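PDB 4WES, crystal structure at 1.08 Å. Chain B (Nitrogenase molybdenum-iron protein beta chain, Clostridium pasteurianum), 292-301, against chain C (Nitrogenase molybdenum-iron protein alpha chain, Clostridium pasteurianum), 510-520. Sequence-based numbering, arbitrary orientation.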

ATOM      1  N   ILE B 292      16.064 -19.355  -7.839  1.00 11.93           N
ATOM      2  CA  ILE B 292      15.395 -18.575  -8.889  1.00 11.62           C
ATOM      3  C   ILE B 292      14.115 -19.258  -9.359  1.00 10.89           C
ATOM      4  O   ILE B 292      13.074 -18.629  -9.530  1.00 11.89           O
ATOM      5  CB  ILE B 292      16.332 -18.279 -10.058  1.00 12.02           C
ATOM      6  CG1 ILE B 292      17.451 -17.327  -9.611  1.00 13.55           C
ATOM      7  CG2 ILE B 292      15.572 -17.731 -11.264  1.00 12.59           C
ATOM      8  CD1 ILE B 292      18.490 -17.010 -10.652  1.00 13.96           C
ATOM      9  N   GLU B 293      14.186 -20.563  -9.536  1.00 11.64           N
ATOM     10  CA  GLU B 293      12.995 -21.315  -9.893  1.00 12.68           C
ATOM     11  C   GLU B 293      11.906 -21.196  -8.835  1.00 11.08           C
ATOM     12  O   GLU B 293      10.720 -21.085  -9.183  1.00 12.04           O
ATOM     13  CB  GLU B 293      13.355 -22.772 -10.217  1.00 15.90           C
ATOM     14  CG  GLU B 293      12.137 -23.524 -10.726  1.00 17.74           C
ATOM     15  CD  GLU B 293      12.418 -24.783 -11.460  1.00 23.75           C
ATOM     16  OE1 GLU B 293      11.446 -25.556 -11.612  1.00 23.95           O
ATOM     17  OE2 GLU B 293      13.576 -24.994 -11.898  1.00 21.33           O
ATOM     18  N   GLU B 294      12.284 -21.226  -7.552  1.00 10.86           N
ATOM     19  CA  GLU B 294      11.274 -21.053  -6.488  1.00 10.36           C
ATOM     20  C   GLU B 294      10.601 -19.686  -6.620  1.00  9.47           C
ATOM     21  O   GLU B 294       9.379 -19.582  -6.482  1.00  9.99           O
ATOM     22  CB  GLU B 294      11.902 -21.210  -5.094  1.00 10.99           C
ATOM     23  CG  GLU B 294      10.867 -21.164  -4.006  1.00 11.88           C
ATOM     24  CD  GLU B 294      11.406 -21.029  -2.602  1.00 12.32           C
ATOM     25  OE1 GLU B 294      12.328 -20.225  -2.374  1.00 14.29           O
ATOM     26  OE2 GLU B 294      10.854 -21.713  -1.697  1.00 13.72           O
ATOM     27  N   GLU B 295      11.392 -18.627  -6.817  1.00 10.01           N
ATOM     28  CA  GLU B 295      10.830 -17.273  -6.947  1.00 10.26           C
ATOM     29  C   GLU B 295       9.819 -17.186  -8.102  1.00  9.67           C
ATOM     30  O   GLU B 295       8.732 -16.614  -7.956  1.00 10.03           O
ATOM     31  CB  GLU B 295      11.926 -16.252  -7.217  1.00 13.04           C
ATOM     32  CG  GLU B 295      13.018 -16.111  -6.215  1.00 15.84           C
ATOM     33  CD  GLU B 295      14.293 -15.360  -6.674  1.00 19.44           C
ATOM     34  OE1 GLU B 295      14.268 -14.609  -7.662  1.00 30.77           O
ATOM     35  OE2 GLU B 295      15.369 -15.528  -5.961  1.00 23.85           O
ATOM     36  N   ARG B 296      10.183 -17.764  -9.240  1.00 10.13           N
ATOM     37  CA  ARG B 296       9.264 -17.781 -10.373  1.00  9.40           C
ATOM     38  C   ARG B 296       7.982 -18.492  -9.993  1.00  9.99           C
ATOM     39  O   ARG B 296       6.870 -18.054 -10.301  1.00  9.79           O
ATOM     40  CB  ARG B 296       9.905 -18.415 -11.593  1.00 10.51           C
ATOM     41  CG  ARG B 296       8.997 -18.361 -12.812  1.00 10.59           C
ATOM     42  CD  ARG B 296       9.643 -19.075 -13.982  1.00 12.04           C
ATOM     43  NE  ARG B 296       8.884 -18.918 -15.239  1.00 11.58           N
ATOM     44  CZ  ARG B 296       7.742 -19.534 -15.565  1.00 12.23           C
ATOM     45  NH1 ARG B 296       7.214 -20.474 -14.774  1.00 12.41           N
ATOM     46  NH2 ARG B 296       7.129 -19.235 -16.696  1.00 12.22           N
ATOM     47  N   GLY B 297       8.111 -19.650  -9.348  1.00  9.62           N
ATOM     48  CA  GLY B 297       6.941 -20.393  -8.966  1.00 10.19           C
ATOM     49  C   GLY B 297       6.076 -19.728  -7.920  1.00  8.96           C
ATOM     50  O   GLY B 297       4.868 -19.947  -7.888  1.00  9.46           O
ATOM     51  N   GLN B 298       6.685 -18.923  -7.044  1.00  8.84           N
ATOM     52  CA  GLN B 298       5.908 -18.105  -6.122  1.00  9.06           C
ATOM     53  C   GLN B 298       5.147 -17.014  -6.891  1.00  8.86           C
ATOM     54  O   GLN B 298       3.998 -16.704  -6.550  1.00  9.12           O
ATOM     55  CB  GLN B 298       6.809 -17.461  -5.069  1.00  9.16           C
ATOM     56  CG  GLN B 298       7.373 -18.468  -4.063  1.00  9.29           C
ATOM     57  CD  GLN B 298       8.453 -17.845  -3.213  1.00 10.11           C
ATOM     58  OE1 GLN B 298       9.320 -17.109  -3.716  1.00 11.30           O
ATOM     59  NE2 GLN B 298       8.413 -18.116  -1.939  1.00 12.18           N
ATOM     60  N   LEU B 299       5.786 -16.409  -7.880  1.00  8.83           N
ATOM     61  CA  LEU B 299       5.064 -15.440  -8.712  1.00  8.69           C
ATOM     62  C   LEU B 299       3.877 -16.098  -9.405  1.00  8.43           C
ATOM     63  O   LEU B 299       2.761 -15.550  -9.365  1.00  8.81           O
ATOM     64  CB  LEU B 299       6.026 -14.883  -9.774  1.00  8.59           C
ATOM     65  CG  LEU B 299       5.351 -14.001 -10.823  1.00  9.16           C
ATOM     66  CD1 LEU B 299       4.616 -12.803 -10.236  1.00  9.93           C
ATOM     67  CD2 LEU B 299       6.357 -13.590 -11.888  1.00 10.47           C
ATOM     68  N   ILE B 300       4.055 -17.262  -9.996  1.00  8.53           N
ATOM     69  CA  ILE B 300       2.933 -17.955 -10.626  1.00  9.65           C
ATOM     70  C   ILE B 300       1.864 -18.261  -9.596  1.00  8.71           C
ATOM     71  O   ILE B 300       0.661 -18.093  -9.847  1.00  9.20           O
ATOM     72  CB  ILE B 300       3.420 -19.236 -11.365  1.00 10.03           C
ATOM     73  CG1 ILE B 300       4.388 -18.896 -12.502  1.00 10.55           C
ATOM     74  CG2 ILE B 300       2.240 -20.038 -11.867  1.00 12.24           C
ATOM     75  CD1 ILE B 300       3.846 -17.970 -13.563  1.00 14.07           C
ATOM     76  N   ASP B 301       2.286 -18.746  -8.422  1.00  8.82           N
ATOM     77  CA  ASP B 301       1.337 -19.012  -7.341  1.00  8.71           C
ATOM     78  C   ASP B 301       0.493 -17.794  -7.028  1.00  8.63           C
ATOM     79  O   ASP B 301      -0.722 -17.901  -6.809  1.00  9.33           O
ATOM     80  CB  ASP B 301       2.097 -19.505  -6.094  1.00  9.82           C
ATOM     81  CG  ASP B 301       1.178 -20.135  -5.074  1.00  8.99           C
ATOM     82  OD1 ASP B 301       0.839 -21.319  -5.271  1.00  9.55           O
ATOM     83  OD2 ASP B 301       0.825 -19.452  -4.100  1.00  9.24           O
TER
ATOM     84  N   PRO C 510      -4.565 -16.469 -17.590  1.00 10.36           N
ATOM     85  CA  PRO C 510      -3.405 -16.866 -18.382  1.00 10.73           C
ATOM     86  C   PRO C 510      -2.350 -17.662 -17.644  1.00  9.95           C
ATOM     87  O   PRO C 510      -1.672 -18.487 -18.272  1.00 10.92           O
ATOM     88  CB  PRO C 510      -2.841 -15.545 -18.876  1.00 10.92           C
ATOM     89  CG  PRO C 510      -4.048 -14.652 -18.943  1.00 11.21           C
ATOM     90  CD  PRO C 510      -4.879 -15.035 -17.759  1.00 10.19           C
ATOM     91  N   ALA C 511      -2.196 -17.466 -16.336  1.00 10.36           N
ATOM     92  CA  ALA C 511      -1.082 -18.093 -15.616  1.00 10.31           C
ATOM     93  C   ALA C 511      -1.155 -19.604 -15.602  1.00 10.43           C
ATOM     94  O   ALA C 511      -0.109 -20.250 -15.423  1.00 11.79           O
ATOM     95  CB  ALA C 511      -1.014 -17.570 -14.201  1.00 11.17           C
ATOM     96  N   TRP C 512      -2.334 -20.199 -15.826  1.00 10.44           N
ATOM     97  CA  TRP C 512      -2.419 -21.672 -15.879  1.00 11.59           C
ATOM     98  C   TRP C 512      -1.473 -22.230 -16.943  1.00 12.11           C
ATOM     99  O   TRP C 512      -1.018 -23.363 -16.806  1.00 15.94           O
ATOM    100  CB  TRP C 512      -3.836 -22.135 -16.171  1.00 11.84           C
ATOM    101  CG  TRP C 512      -4.858 -21.856 -15.108  1.00 10.68           C
ATOM    102  CD1 TRP C 512      -5.972 -21.089 -15.235  1.00 11.67           C
ATOM    103  CD2 TRP C 512      -4.879 -22.377 -13.783  1.00 10.25           C
ATOM    104  NE1 TRP C 512      -6.678 -21.086 -14.076  1.00 11.74           N
ATOM    105  CE2 TRP C 512      -6.049 -21.884 -13.162  1.00 11.18           C
ATOM    106  CE3 TRP C 512      -4.044 -23.245 -13.056  1.00 10.71           C
ATOM    107  CZ2 TRP C 512      -6.381 -22.204 -11.863  1.00 11.17           C
ATOM    108  CZ3 TRP C 512      -4.384 -23.550 -11.772  1.00 11.66           C
ATOM    109  CH2 TRP C 512      -5.539 -23.042 -11.182  1.00 11.31           C
ATOM    110  N   LYS C 513      -1.208 -21.472 -17.994  1.00 11.59           N
ATOM    111  CA  LYS C 513      -0.366 -21.931 -19.083  1.00 13.36           C
ATOM    112  C   LYS C 513       1.082 -21.514 -18.927  1.00 13.09           C
ATOM    113  O   LYS C 513       1.889 -21.799 -19.822  1.00 16.16           O
ATOM    114  CB  LYS C 513      -0.899 -21.404 -20.416  1.00 15.24           C
ATOM    115  CG  LYS C 513      -2.301 -21.880 -20.744  1.00 21.39           C
ATOM    116  CD  LYS C 513      -2.761 -21.449 -22.144  1.00 31.70           C
ATOM    117  CE  LYS C 513      -4.134 -21.998 -22.515  1.00 53.58           C
ATOM    118  NZ  LYS C 513      -4.227 -23.488 -22.468  1.00 71.66           N
ATOM    119  N   MET C 514       1.457 -20.905 -17.806  1.00 12.13           N
ATOM    120  CA  MET C 514       2.782 -20.413 -17.571  1.00 11.45           C
ATOM    121  C   MET C 514       3.538 -21.174 -16.498  1.00 11.24           C
ATOM    122  O   MET C 514       4.613 -20.753 -16.083  1.00 12.37           O
ATOM    123  CB  MET C 514       2.708 -18.923 -17.179  1.00 11.80           C
ATOM    124  CG  MET C 514       2.094 -18.069 -18.253  1.00 14.35           C
ATOM    125  SD  MET C 514       1.870 -16.390 -17.590  1.00 16.31           S
ATOM    126  CE  MET C 514       0.832 -15.722 -18.859  1.00 17.81           C
ATOM    127  N   ILE C 515       2.958 -22.265 -16.035  1.00 11.80           N
ATOM    128  CA  ILE C 515       3.490 -22.956 -14.864  1.00 11.60           C
ATOM    129  C   ILE C 515       4.879 -23.542 -15.112  1.00 12.78           C
ATOM    130  O   ILE C 515       5.765 -23.489 -14.245  1.00 14.11           O
ATOM    131  CB  ILE C 515       2.487 -24.001 -14.335  1.00 12.13           C
ATOM    132  CG1 ILE C 515       1.232 -23.281 -13.762  1.00 12.88           C
ATOM    133  CG2 ILE C 515       3.152 -24.934 -13.340  1.00 14.31           C
ATOM    134  CD1 ILE C 515       0.090 -24.211 -13.434  1.00 13.41           C
ATOM    135  N   THR C 516       5.099 -24.125 -16.283  1.00 13.88           N
ATOM    136  CA  THR C 516       6.404 -24.728 -16.579  1.00 14.06           C
ATOM    137  C   THR C 516       7.388 -23.665 -17.016  1.00 13.88           C
ATOM    138  O   THR C 516       7.149 -22.967 -17.995  1.00 16.71           O
ATOM    139  CB  THR C 516       6.285 -25.804 -17.664  1.00 16.97           C
ATOM    140  OG1 THR C 516       5.337 -26.779 -17.231  1.00 21.16           O
ATOM    141  CG2 THR C 516       7.615 -26.458 -17.917  1.00 19.93           C
ATOM    142  N   PRO C 517       8.550 -23.575 -16.332  1.00 14.67           N
ATOM    143  CA  PRO C 517       9.525 -22.579 -16.772  1.00 15.79           C
ATOM    144  C   PRO C 517      10.205 -22.960 -18.069  1.00 14.96           C
ATOM    145  O   PRO C 517      10.280 -24.140 -18.410  1.00 15.22           O
ATOM    146  CB  PRO C 517      10.558 -22.555 -15.639  1.00 19.19           C
ATOM    147  CG  PRO C 517      10.407 -23.823 -14.932  1.00 23.44           C
ATOM    148  CD  PRO C 517       9.015 -24.333 -15.150  1.00 16.79           C
ATOM    149  N   PRO C 518      10.705 -21.968 -18.799  1.00 17.07           N
ATOM    150  CA  PRO C 518      11.267 -22.254 -20.117  1.00 17.72           C
ATOM    151  C   PRO C 518      12.564 -23.046 -20.136  1.00 18.49           C
ATOM    152  O   PRO C 518      12.941 -23.541 -21.185  1.00 22.52           O
ATOM    153  CB  PRO C 518      11.498 -20.866 -20.699  1.00 24.17           C
ATOM    154  CG  PRO C 518      11.613 -19.964 -19.512  1.00 25.51           C
ATOM    155  CD  PRO C 518      10.640 -20.528 -18.514  1.00 21.67           C
ATOM    156  N   TRP C 519      13.218 -23.182 -18.996  1.00 18.47           N
ATOM    157  CA  TRP C 519      14.394 -24.024 -18.879  1.00 19.32           C
ATOM    158  C   TRP C 519      14.056 -25.488 -18.578  1.00 20.15           C
ATOM    159  O   TRP C 519      14.969 -26.294 -18.497  1.00 24.83           O
ATOM    160  CB  TRP C 519      15.373 -23.473 -17.832  1.00 18.68           C
ATOM    161  CG  TRP C 519      14.789 -23.194 -16.475  1.00 18.55           C
ATOM    162  CD1 TRP C 519      14.659 -24.083 -15.465  1.00 19.86           C
ATOM    163  CD2 TRP C 519      14.243 -21.950 -15.985  1.00 17.09           C
ATOM    164  NE1 TRP C 519      14.105 -23.481 -14.368  1.00 18.18           N
ATOM    165  CE2 TRP C 519      13.847 -22.169 -14.663  1.00 18.52           C
ATOM    166  CE3 TRP C 519      14.108 -20.661 -16.522  1.00 20.16           C
ATOM    167  CZ2 TRP C 519      13.300 -21.172 -13.885  1.00 17.69           C
ATOM    168  CZ3 TRP C 519      13.543 -19.653 -15.720  1.00 18.13           C
ATOM    169  CH2 TRP C 519      13.170 -19.921 -14.428  1.00 19.30           C
ATOM    170  N   LYS C 520      12.760 -25.814 -18.457  1.00 19.93           N
ATOM    171  CA  LYS C 520      12.298 -27.209 -18.292  1.00 25.89           C
ATOM    172  C   LYS C 520      11.409 -27.712 -19.433  1.00 43.96           C
ATOM    173  O   LYS C 520      10.906 -26.916 -20.223  1.00 39.76           O
ATOM    174  CB  LYS C 520      11.567 -27.336 -16.953  1.00 28.45           C
ATOM    175  CG  LYS C 520      12.497 -27.023 -15.791  1.00 36.36           C
ATOM    176  CD  LYS C 520      12.123 -27.698 -14.497  1.00 46.02           C
ATOM    177  CE  LYS C 520      13.350 -27.739 -13.588  1.00 59.24           C
ATOM    178  NZ  LYS C 520      13.037 -27.992 -12.157  1.00 81.02           N
TER

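The contact joins a helical segment of the beta chain (B:Ile292 to B:Asp301) to a stretch of the alpha chain that begins with a 3-10 segment at C:Pro510 and ends in a type I beta turn from C:Pro517 to C:Lys520. The contact buries 500 Å², both sides summed. On the helix the burden falls on B:Glu293, B:Arg296 and B:Ile300, spaced three and four residues apart and therefore aligned along one side of it.

Charged and polar contacts dominate at the N-terminal end of the helical segment. The CA-to-CB bond of B:Glu293 points sideways, but its extended side chain (chi1 and chi2 both t) carries the carboxylate to the alpha chain. There C:Lys520 NZ forms a salt bridge with B:Glu293 OE1 at 3.0 Å and a weak hydrogen bond to B:Glu293 OE2 at 3.1 Å. The indole of C:Trp519 donates from NE1 to B:Glu293 OE2 over 2.9 Å; with an N-H...acceptor angle of 173°, and the carboxylate oxygen at the ring edge, this bond is nearly linear. Both donors lie on consecutive residues of the beta turn, which is closed by the hydrogen bond from C:Lys520 N to C:Pro517 O (3.0 Å), and one carboxylate accepts from an ammonium and an indole.

B:Arg296 binds backbone instead. Its CA-to-CB bond points toward the alpha chain, and the side chain is extended through chi3 (t, t, t), bringing the guanidinium to the carbonyl of C:Met514. Both terminal nitrogens donate to that oxygen, B:Arg296 NH1 to C:Met514 O at 2.9 Å and B:Arg296 NH2 to C:Met514 O at 3.0 Å, a forked arrangement with angles of 145° and 142°. The carbonyl oxygen lies near the guanidinium plane, as in-plane N-H donors require. B:Arg296 NE and NH2 also have hydrogen-bond partners elsewhere in the structure.

The same arginine makes nonpolar contacts. C:Pro517 and C:Pro518 cover one face of the guanidinium, with C:Pro517 CA 3.7 Å from B:Arg296 NH1 and C:Pro518 CD 4.0 Å from B:Arg296 NE. The aliphatic part also touches the indole, B:Arg296 CD lying 3.7 Å from C:Trp519 CH2.

Farther along the helix the contact becomes apolar. The CA-to-CB bond of the buried B:Ile300 points toward the alpha chain, and its branched side chain reaches two neighbours: B:Ile300 CD1 meets C:Met514 CB at 3.9 Å, while B:Ile300 CG2 meets C:Ile515 CG1, also at 3.9 Å. The small side chain of C:Ala511 accompanies the close backbone approach here, its CA lying 6.4 Å from B:Ile300 CA.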